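Local coordinates for protein dihydrolipoyl dehydrogenase (Elizabethkingia anophelis NUHP1, PDB 6UZI) that probably oxidises the dihydrolipoyl groups of lipoylated proteins with NAD(+), using bound FAD and a redox-active disulfide, at residues A[218-232]-A[359-373]. Residues are numbered along the deposited sequence; the frame is centred on the assembly and turned at random.
Sequences IPGMDGTLSKELQKT and VYTWPEVAGVGKTEE. With FAD (flavin-adenine dinucleotide), chain E.
Asp222 holds chi1 near 180° (-174°), which sets CG beside its own carbonyl carbon and points OD1 at the first turn of helix 372-377, while the bend of Glu373 at chi2 (76°) returns its carboxylate to the start of helix 223-236. Asp222 OD1 accepts from Glu372 N at 3.0 Å, nearly in line with its C-O bond; as N-cap, Asp222 also receives Thr224 N on OD2 (2.9 Å), from the anti side and out of the carboxylate plane. Gly223 N approaches Glu373 OE1 (3.1 Å) from the syn side, tilted out of plane, with a weak second bond to OE2, and a water links OE1 to Met221 O. Thr371, the N-cap of the second helix, lays CG2 against Asp222 N.

Farther along, helix 223-232 runs antiparallel to strand 364-369 (177°). Val365 turns CG1 to Leu225 CD1 (4.0 Å) and CG2 to Leu229 CD1 (3.8 Å); Met221 reaches Gly367 N with CE, 3.6 Å away. Helix 223-236, flanking the parallel sheet of the probable NAD-binding domain, thereby packs on the antiparallel sheet of the dimerisation domain. Although Asp222 OD1 and Glu373 OE1 lie 4.4 Å apart, Lys406, salt-bridged to Asp222, and the Gly223 amide at Glu373 probably favour ionised carboxylates at this junction.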
loop_
_atom_site.group_PDB
_atom_site.type_symbol
_atom_site.label_atom_id
_atom_site.label_comp_id
_atom_site.label_asym_id
_atom_site.label_seq_id
_atom_site.Cartn_x
_atom_site.Cartn_y
_atom_site.Cartn_z
ATOM N N ILE A 218 -18.318 4.671 -12.639
ATOM C CA ILE A 218 -17.880 5.547 -11.541
ATOM C C ILE A 218 -17.789 6.996 -12.017
ATOM O O ILE A 218 -16.699 7.586 -12.037
ATOM C CB ILE A 218 -16.568 5.054 -10.898
ATOM C CG1 ILE A 218 -15.465 4.799 -11.934
ATOM C CG2 ILE A 218 -16.828 3.805 -10.081
ATOM C CD1 ILE A 218 -14.078 4.722 -11.355
ATOM N N PRO A 219 -18.909 7.597 -12.432
ATOM C CA PRO A 219 -18.851 8.931 -13.056
ATOM C C PRO A 219 -18.479 10.069 -12.111
ATOM O O PRO A 219 -18.159 11.161 -12.597
ATOM C CB PRO A 219 -20.270 9.111 -13.609
ATOM C CG PRO A 219 -21.116 8.292 -12.690
ATOM C CD PRO A 219 -20.290 7.087 -12.352
ATOM N N GLY A 220 -18.512 9.861 -10.795
ATOM C CA GLY A 220 -18.152 10.931 -9.890
ATOM C C GLY A 220 -16.673 11.113 -9.677
ATOM O O GLY A 220 -16.253 12.055 -8.999
ATOM N N MET A 221 -15.864 10.244 -10.266
ATOM C CA MET A 221 -14.426 10.291 -10.109
ATOM C C MET A 221 -13.809 10.891 -11.370
ATOM O O MET A 221 -14.506 11.290 -12.307
ATOM C CB MET A 221 -13.884 8.893 -9.815
ATOM C CG MET A 221 -14.494 8.272 -8.574
ATOM S SD MET A 221 -13.633 6.812 -7.970
ATOM C CE MET A 221 -12.163 7.582 -7.288
ATOM N N ASP A 222 -12.485 10.993 -11.373
ATOM C CA ASP A 222 -11.797 11.567 -12.514
ATOM C C ASP A 222 -12.051 10.723 -13.758
ATOM O O ASP A 222 -12.070 9.488 -13.694
ATOM C CB ASP A 222 -10.302 11.648 -12.227
ATOM C CG ASP A 222 -9.551 12.353 -13.313
ATOM O OD1 ASP A 222 -9.364 13.582 -13.191
ATOM O OD2 ASP A 222 -9.172 11.678 -14.295
ATOM N N GLY A 223 -12.250 11.403 -14.896
ATOM C CA GLY A 223 -12.594 10.709 -16.131
ATOM C C GLY A 223 -11.561 9.689 -16.572
ATOM O O GLY A 223 -11.909 8.657 -17.154
ATOM N N THR A 224 -10.279 9.964 -16.321
ATOM C CA THR A 224 -9.244 8.990 -16.643
ATOM C C THR A 224 -9.464 7.700 -15.878
ATOM O O THR A 224 -9.301 6.603 -16.427
ATOM C CB THR A 224 -7.865 9.562 -16.330
ATOM O OG1 THR A 224 -7.601 10.659 -17.211
ATOM C CG2 THR A 224 -6.790 8.490 -16.490
ATOM N N LEU A 225 -9.827 7.815 -14.602
ATOM C CA LEU A 225 -10.094 6.625 -13.810
ATOM C C LEU A 225 -11.301 5.871 -14.350
ATOM O O LEU A 225 -11.300 4.636 -14.403
ATOM C CB LEU A 225 -10.295 7.022 -12.351
ATOM C CG LEU A 225 -9.135 7.796 -11.726
ATOM C CD1 LEU A 225 -9.393 7.993 -10.238
ATOM C CD2 LEU A 225 -7.807 7.097 -11.987
ATOM N N SER A 226 -12.342 6.602 -14.751
ATOM C CA SER A 226 -13.504 5.969 -15.367
ATOM C C SER A 226 -13.083 5.162 -16.589
ATOM O O SER A 226 -13.476 4.004 -16.755
ATOM C CB SER A 226 -14.522 7.040 -15.759
ATOM O OG SER A 226 -15.174 7.579 -14.631
ATOM N N LYS A 227 -12.257 5.765 -17.443
ATOM C CA LYS A 227 -11.794 5.108 -18.659
ATOM C C LYS A 227 -10.949 3.881 -18.330
ATOM O O LYS A 227 -11.175 2.792 -18.872
ATOM C CB LYS A 227 -11.012 6.124 -19.499
ATOM C CG LYS A 227 -10.605 5.675 -20.882
ATOM C CD LYS A 227 -10.187 6.873 -21.722
ATOM C CE LYS A 227 -9.333 6.456 -22.910
ATOM N NZ LYS A 227 -7.986 5.996 -22.473
ATOM N N GLU A 228 -9.963 4.042 -17.444
ATOM C CA GLU A 228 -9.048 2.947 -17.124
ATOM C C GLU A 228 -9.742 1.804 -16.385
ATOM O O GLU A 228 -9.392 0.635 -16.584
ATOM C CB GLU A 228 -7.871 3.478 -16.319
ATOM C CG GLU A 228 -6.987 4.380 -17.140
ATOM C CD GLU A 228 -6.181 3.607 -18.165
ATOM O OE1 GLU A 228 -5.814 2.447 -17.879
ATOM O OE2 GLU A 228 -5.924 4.149 -19.260
ATOM N N LEU A 229 -10.713 2.108 -15.518
ATOM C CA LEU A 229 -11.394 1.030 -14.807
ATOM C C LEU A 229 -12.225 0.183 -15.761
ATOM O O LEU A 229 -12.164 -1.050 -15.716
ATOM C CB LEU A 229 -12.278 1.584 -13.688
ATOM C CG LEU A 229 -12.960 0.522 -12.807
ATOM C CD1 LEU A 229 -11.935 -0.422 -12.178
ATOM C CD2 LEU A 229 -13.825 1.161 -11.732
ATOM N N GLN A 230 -12.968 0.820 -16.664
ATOM C CA GLN A 230 -13.734 0.039 -17.628
ATOM C C GLN A 230 -12.808 -0.769 -18.523
ATOM O O GLN A 230 -13.113 -1.915 -18.865
ATOM C CB GLN A 230 -14.648 0.941 -18.457
ATOM C CG GLN A 230 -15.652 0.158 -19.302
ATOM C CD GLN A 230 -16.449 1.038 -20.251
ATOM O OE1 GLN A 230 -16.486 2.259 -20.105
ATOM N NE2 GLN A 230 -17.102 0.414 -21.223
ATOM N N LYS A 231 -11.659 -0.192 -18.890
ATOM C CA LYS A 231 -10.690 -0.897 -19.729
ATOM C C LYS A 231 -10.164 -2.166 -19.054
ATOM O O LYS A 231 -10.067 -3.222 -19.692
ATOM C CB LYS A 231 -9.535 0.045 -20.072
ATOM C CG LYS A 231 -8.457 -0.551 -20.947
ATOM C CD LYS A 231 -7.361 0.476 -21.194
ATOM C CE LYS A 231 -6.008 -0.204 -21.353
ATOM N NZ LYS A 231 -4.881 0.745 -21.608
ATOM N N THR A 232 -9.856 -2.098 -17.755
ATOM C CA THR A 232 -9.279 -3.260 -17.087
ATOM C C THR A 232 -10.358 -4.271 -16.721
ATOM O O THR A 232 -10.127 -5.482 -16.788
ATOM C CB THR A 232 -8.468 -2.826 -15.843
ATOM O OG1 THR A 232 -7.915 -3.977 -15.187
ATOM C CG2 THR A 232 -9.322 -2.060 -14.840
ATOM N N VAL A 359 -12.252 2.631 -4.639
ATOM C CA VAL A 359 -12.953 1.496 -5.227
ATOM C C VAL A 359 -12.075 0.271 -5.021
ATOM O O VAL A 359 -10.901 0.269 -5.408
ATOM C CB VAL A 359 -13.248 1.716 -6.715
ATOM C CG1 VAL A 359 -14.101 0.577 -7.244
ATOM C CG2 VAL A 359 -13.937 3.062 -6.928
ATOM N N TYR A 360 -12.628 -0.767 -4.394
ATOM C CA TYR A 360 -11.815 -1.899 -3.971
ATOM C C TYR A 360 -11.782 -3.036 -4.985
ATOM O O TYR A 360 -11.619 -4.199 -4.599
ATOM C CB TYR A 360 -12.294 -2.396 -2.608
ATOM C CG TYR A 360 -11.995 -1.417 -1.496
ATOM C CD1 TYR A 360 -10.872 -1.571 -0.691
ATOM C CD2 TYR A 360 -12.817 -0.322 -1.268
ATOM C CE1 TYR A 360 -10.598 -0.681 0.325
ATOM C CE2 TYR A 360 -12.547 0.574 -0.259
ATOM C CZ TYR A 360 -11.438 0.392 0.537
ATOM O OH TYR A 360 -11.168 1.292 1.547
ATOM N N THR A 361 -11.848 -2.727 -6.276
ATOM C CA THR A 361 -11.573 -3.727 -7.297
ATOM C C THR A 361 -10.070 -4.015 -7.334
ATOM O O THR A 361 -9.292 -3.509 -6.524
ATOM C CB THR A 361 -12.082 -3.250 -8.654
ATOM O OG1 THR A 361 -11.544 -1.955 -8.940
ATOM C CG2 THR A 361 -13.573 -3.153 -8.649
ATOM N N TRP A 362 -9.654 -4.853 -8.275
ATOM C CA TRP A 362 -8.233 -5.116 -8.509
ATOM C C TRP A 362 -7.918 -4.934 -9.987
ATOM O O TRP A 362 -8.337 -5.771 -10.814
ATOM C CB TRP A 362 -7.824 -6.507 -8.037
ATOM C CG TRP A 362 -6.326 -6.665 -7.954
ATOM C CD1 TRP A 362 -5.534 -7.402 -8.786
ATOM C CD2 TRP A 362 -5.447 -6.051 -7.002
ATOM N NE1 TRP A 362 -4.221 -7.297 -8.406
ATOM C CE2 TRP A 362 -4.137 -6.471 -7.316
ATOM C CE3 TRP A 362 -5.639 -5.195 -5.912
ATOM C CZ2 TRP A 362 -3.024 -6.065 -6.580
ATOM C CZ3 TRP A 362 -4.533 -4.792 -5.181
ATOM C CH2 TRP A 362 -3.239 -5.227 -5.521
ATOM N N PRO A 363 -7.155 -3.895 -10.368
ATOM C CA PRO A 363 -6.464 -2.934 -9.493
ATOM C C PRO A 363 -7.395 -2.052 -8.677
ATOM O O PRO A 363 -8.540 -1.830 -9.063
ATOM C CB PRO A 363 -5.668 -2.081 -10.482
ATOM C CG PRO A 363 -6.470 -2.134 -11.726
ATOM C CD PRO A 363 -6.987 -3.542 -11.786
ATOM N N GLU A 364 -6.910 -1.578 -7.538
ATOM C CA GLU A 364 -7.684 -0.642 -6.737
ATOM C C GLU A 364 -7.716 0.731 -7.404
ATOM O O GLU A 364 -6.821 1.101 -8.169
ATOM C CB GLU A 364 -7.094 -0.546 -5.334
ATOM C CG GLU A 364 -7.405 -1.752 -4.451
ATOM C CD GLU A 364 -6.452 -1.887 -3.266
ATOM O OE1 GLU A 364 -5.527 -1.047 -3.124
ATOM O OE2 GLU A 364 -6.636 -2.835 -2.471
ATOM N N VAL A 365 -8.766 1.488 -7.096
ATOM C CA VAL A 365 -8.987 2.827 -7.627
ATOM C C VAL A 365 -9.137 3.779 -6.449
ATOM O O VAL A 365 -9.858 3.481 -5.489
ATOM C CB VAL A 365 -10.240 2.879 -8.523
ATOM C CG1 VAL A 365 -10.392 4.256 -9.167
ATOM C CG2 VAL A 365 -10.196 1.791 -9.569
ATOM N N ALA A 366 -8.466 4.920 -6.521
ATOM C CA ALA A 366 -8.544 5.889 -5.443
ATOM C C ALA A 366 -8.341 7.279 -6.014
ATOM O O ALA A 366 -7.541 7.465 -6.934
ATOM C CB ALA A 366 -7.507 5.600 -4.359
ATOM N N GLY A 367 -9.076 8.241 -5.481
ATOM C CA GLY A 367 -8.918 9.622 -5.892
ATOM C C GLY A 367 -9.089 10.554 -4.713
ATOM O O GLY A 367 -9.822 10.265 -3.763
ATOM N N VAL A 368 -8.388 11.687 -4.782
ATOM C CA VAL A 368 -8.539 12.751 -3.799
ATOM C C VAL A 368 -8.337 14.074 -4.520
ATOM O O VAL A 368 -7.600 14.157 -5.507
ATOM C CB VAL A 368 -7.569 12.597 -2.600
ATOM C CG1 VAL A 368 -6.134 12.827 -3.015
ATOM C CG2 VAL A 368 -7.966 13.526 -1.462
ATOM N N GLY A 369 -9.036 15.101 -4.047
ATOM C CA GLY A 369 -8.925 16.426 -4.620
ATOM C C GLY A 369 -9.915 16.653 -5.748
ATOM O O GLY A 369 -10.960 16.002 -5.859
ATOM N N LYS A 370 -9.559 17.599 -6.612
ATOM C CA LYS A 370 -10.394 17.947 -7.747
ATOM C C LYS A 370 -10.179 16.982 -8.908
ATOM O O LYS A 370 -9.082 16.455 -9.115
ATOM C CB LYS A 370 -10.107 19.380 -8.196
ATOM C CG LYS A 370 -10.385 20.426 -7.125
ATOM C CD LYS A 370 -11.854 20.422 -6.700
ATOM C CE LYS A 370 -12.126 21.492 -5.652
ATOM N NZ LYS A 370 -13.580 21.687 -5.369
ATOM N N THR A 371 -11.254 16.721 -9.648
ATOM C CA THR A 371 -11.110 16.008 -10.903
ATOM C C THR A 371 -10.755 16.996 -12.006
ATOM O O THR A 371 -10.899 18.214 -11.853
ATOM C CB THR A 371 -12.394 15.266 -11.282
ATOM O OG1 THR A 371 -13.431 16.211 -11.591
ATOM C CG2 THR A 371 -12.846 14.361 -10.146
ATOM N N GLU A 372 -10.279 16.455 -13.132
ATOM C CA GLU A 372 -9.995 17.306 -14.281
ATOM C C GLU A 372 -11.265 17.978 -14.792
ATOM O O GLU A 372 -11.241 19.153 -15.180
ATOM C CB GLU A 372 -9.328 16.504 -15.393
ATOM C CG GLU A 372 -8.652 17.398 -16.414
ATOM C CD GLU A 372 -7.941 16.630 -17.494
ATOM O OE1 GLU A 372 -7.841 15.391 -17.378
ATOM O OE2 GLU A 372 -7.465 17.271 -18.452
ATOM N N GLU A 373 -12.387 17.250 -14.801
ATOM C CA GLU A 373 -13.652 17.856 -15.202
ATOM C C GLU A 373 -14.005 19.030 -14.289
ATOM O O GLU A 373 -14.496 20.067 -14.756
ATOM C CB GLU A 373 -14.771 16.806 -15.204
ATOM C CG GLU A 373 -14.600 15.670 -16.220
ATOM C CD GLU A 373 -13.564 14.620 -15.815
ATOM O OE1 GLU A 373 -13.493 14.254 -14.624
ATOM O OE2 GLU A 373 -12.808 14.166 -16.696
HETATM P PA FAD E . -24.655 3.354 8.791
HETATM O O1A FAD E . -23.411 2.554 8.692
HETATM O O2A FAD E . -25.389 3.290 7.448
HETATM O O5B FAD E . -25.619 2.667 9.862
HETATM C C5B FAD E . -26.310 3.527 10.782
HETATM C C4B FAD E . -26.993 2.657 11.805
HETATM O O4B FAD E . -28.138 3.342 12.341
HETATM C C3B FAD E . -27.500 1.294 11.307
HETATM O O3B FAD E . -26.795 0.265 11.988
HETATM C C2B FAD E . -28.987 1.277 11.704
HETATM O O2B FAD E . -29.405 0.007 12.197
HETATM C C1B FAD E . -29.047 2.360 12.777
HETATM N N9A FAD E . -30.341 3.005 12.932
HETATM C C8A FAD E . -31.067 3.646 11.960
HETATM N N7A FAD E . -32.175 4.193 12.392
HETATM C C5A FAD E . -32.187 3.889 13.749
HETATM C C6A FAD E . -33.093 4.188 14.780
HETATM N N6A FAD E . -34.193 4.928 14.613
HETATM N N1A FAD E . -32.813 3.721 16.017
HETATM C C2A FAD E . -31.695 3.009 16.197
HETATM N N3A FAD E . -30.761 2.672 15.303
HETATM C C4A FAD E . -31.065 3.148 14.087
HETATM N N1 FAD E . -17.915 2.912 2.395
HETATM C C2 FAD E . -16.571 3.084 2.386
HETATM O O2 FAD E . -16.054 4.101 2.846
HETATM N N3 FAD E . -15.754 2.094 1.868
HETATM C C4 FAD E . -16.176 0.890 1.334
HETATM O O4 FAD E . -15.358 0.075 0.910
HETATM C C4X FAD E . -17.602 0.713 1.351
HETATM N N5 FAD E . -18.090 -0.406 0.900
HETATM C C5X FAD E . -19.463 -0.588 0.977
HETATM C C6 FAD E . -19.998 -1.802 0.553
HETATM C C7 FAD E . -21.358 -2.066 0.668
HETATM C C7M FAD E . -21.895 -3.399 0.216
HETATM C C8 FAD E . -22.209 -1.089 1.217
HETATM C C8M FAD E . -23.678 -1.364 1.417
HETATM C C9 FAD E . -21.682 0.133 1.620
HETATM C C9A FAD E . -20.320 0.390 1.510
HETATM N N10 FAD E . -19.750 1.593 1.967
HETATM C C10 FAD E . -18.396 1.783 1.906
HETATM C "C1'" FAD E . -20.590 2.646 2.548
HETATM C "C2'" FAD E . -20.581 2.620 4.070
HETATM O "O2'" FAD E . -21.280 1.476 4.565
HETATM C "C3'" FAD E . -21.177 3.901 4.655
HETATM O "O3'" FAD E . -20.671 5.029 3.955
HETATM C "C4'" FAD E . -20.884 4.062 6.146
HETATM O "O4'" FAD E . -21.297 2.866 6.812
HETATM C "C5'" FAD E . -21.537 5.284 6.756
HETATM O "O5'" FAD E . -22.199 4.808 7.942
HETATM P P FAD E . -22.971 5.749 9.024
HETATM O O1P FAD E . -22.346 5.814 10.369
HETATM O O2P FAD E . -23.321 7.126 8.499
HETATM O O3P FAD E . -24.322 4.894 9.068
HETATM O O HOH W 1 -15.711 14.046 -12.724
#